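Side-chain contact in uncharacterized protein (Aeromonas hydrophila J-1, PDB 6R1J), which is the AhlC component, in soluble form, of a tripartite alpha-pore-forming toxin and probably helps assemble a membrane pore: residues 39-42 / 43-47. The protein carries 3 engineered substitutions. Numbering follows the deposited sequence.
Sequences EVVA and ALLPQ
A proline kink with a pi-type turn marks this point of helix 28-70, where V40 and V41 meet L44, L45 and P46 one turn on. A43 N makes the usual four-residue helix bond to E39 O at 2.9 Å. Then the turn widens. V40 O takes L45 N, five residues on, at 2.9 Å, and the nitrogen lies nearly on the line of the C=O bond (C=O...N angle 173°). The bond L44 N makes to the same oxygen is weak, with an N-H...O angle of only 126°. V40 O thus has one good donor and one weak one. P46 N has no hydrogen to donate to the turn before, which is consistent with the kink. Instead the ring lies against the carbonyls of the preceding turn, with CD 3.5 Å from V41 O and CG 3.4 Å from A42 O.

The side chains of V40, L44 and L45 meet on the buried side. V40 sets CG1 anti to its own N (chi1 169°), and that methyl reaches CD2 of L45 at 4.1 Å. The two side chains cross at a slant. L45 CG lies 3.4 Å from V40 O, so the branch point of the leucine packs beside this carbonyl. V40 CG1 also touches CD2 of L44. L45 turns its other methyl, CD1, to CG2 of V41, at the edge of the patch, at 4.2 Å.

Other helices of the bundle enclose this apolar patch. V40 and L45 both touch M13 of helix 5-21, while F211 of helix 163-236 packs on V40 and L44. A42, A43 and P46 are exposed. The wider turn gives V40 O a donor just before P46, whose ring brings carbon where an N-H would otherwise point, and the methyls meet at ordinary van der Waals distance.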
loop_
_atom_site.group_PDB
_atom_site.type_symbol
_atom_site.label_atom_id
_atom_site.label_comp_id
_atom_site.label_asym_id
_atom_site.label_seq_id
_atom_site.Cartn_x
_atom_site.Cartn_y
_atom_site.Cartn_z
ATOM N N GLU A 39 19.997 -8.768 16.693
ATOM C CA GLU A 39 21.243 -9.563 16.534
ATOM C C GLU A 39 21.963 -9.145 15.244
ATOM O O GLU A 39 23.182 -9.198 15.211
ATOM C CB GLU A 39 20.954 -11.062 16.450
ATOM C CG GLU A 39 20.411 -11.683 17.727
ATOM C CD GLU A 39 19.707 -13.024 17.515
ATOM O OE1 GLU A 39 19.543 -13.466 16.336
ATOM O OE2 GLU A 39 19.302 -13.642 18.528
ATOM N N VAL A 40 21.235 -8.827 14.178
ATOM C CA VAL A 40 21.865 -8.389 12.895
ATOM C C VAL A 40 22.603 -7.077 13.145
ATOM O O VAL A 40 23.742 -6.971 12.715
ATOM C CB VAL A 40 20.830 -8.248 11.765
ATOM C CG1 VAL A 40 21.396 -7.553 10.553
ATOM C CG2 VAL A 40 20.334 -9.608 11.350
ATOM N N VAL A 41 21.970 -6.132 13.820
ATOM C CA VAL A 41 22.546 -4.784 14.069
ATOM C C VAL A 41 23.721 -4.907 15.050
ATOM O O VAL A 41 24.771 -4.279 14.773
ATOM C CB VAL A 41 21.469 -3.798 14.535
ATOM C CG1 VAL A 41 22.075 -2.531 15.114
ATOM C CG2 VAL A 41 20.512 -3.502 13.386
ATOM N N ALA A 42 23.585 -5.733 16.094
ATOM C CA ALA A 42 24.615 -5.918 17.148
ATOM C C ALA A 42 25.833 -6.697 16.633
ATOM O O ALA A 42 26.937 -6.257 16.872
ATOM C CB ALA A 42 24.037 -6.643 18.342
ATOM N N ALA A 43 25.635 -7.847 15.997
ATOM C CA ALA A 43 26.709 -8.808 15.680
ATOM C C ALA A 43 27.061 -8.839 14.178
ATOM O O ALA A 43 28.249 -8.752 13.867
ATOM C CB ALA A 43 26.286 -10.164 16.188
ATOM N N LEU A 44 26.090 -8.867 13.255
ATOM C CA LEU A 44 26.421 -9.140 11.832
ATOM C C LEU A 44 26.880 -7.848 11.120
ATOM O O LEU A 44 27.893 -7.943 10.393
ATOM C CB LEU A 44 25.235 -9.818 11.139
ATOM C CG LEU A 44 25.357 -10.010 9.621
ATOM C CD1 LEU A 44 26.461 -10.982 9.261
ATOM C CD2 LEU A 44 24.025 -10.476 9.028
ATOM N N LEU A 45 26.277 -6.684 11.364
ATOM C CA LEU A 45 26.682 -5.472 10.598
ATOM C C LEU A 45 28.129 -5.095 10.938
ATOM O O LEU A 45 28.851 -4.712 10.033
ATOM C CB LEU A 45 25.671 -4.347 10.753
ATOM C CG LEU A 45 24.269 -4.680 10.239
ATOM C CD1 LEU A 45 23.382 -3.466 10.306
ATOM C CD2 LEU A 45 24.290 -5.267 8.834
ATOM N N PRO A 46 28.629 -5.209 12.191
ATOM C CA PRO A 46 30.068 -5.055 12.452
ATOM C C PRO A 46 30.943 -6.048 11.662
ATOM O O PRO A 46 31.980 -5.646 11.168
ATOM C CB PRO A 46 30.169 -5.235 13.982
ATOM C CG PRO A 46 28.815 -4.750 14.469
ATOM C CD PRO A 46 27.859 -5.325 13.440
ATOM N N GLN A 47 30.530 -7.313 11.509
ATOM C CA GLN A 47 31.274 -8.315 10.720
ATOM C C GLN A 47 31.245 -7.910 9.243
ATOM O O GLN A 47 32.268 -8.136 8.543
ATOM C CB GLN A 47 30.744 -9.743 10.878
ATOM C CG GLN A 47 30.921 -10.325 12.277
ATOM C CD GLN A 47 30.156 -11.623 12.435
ATOM O OE1 GLN A 47 29.114 -11.841 11.825
ATOM N NE2 GLN A 47 30.650 -12.495 13.293
#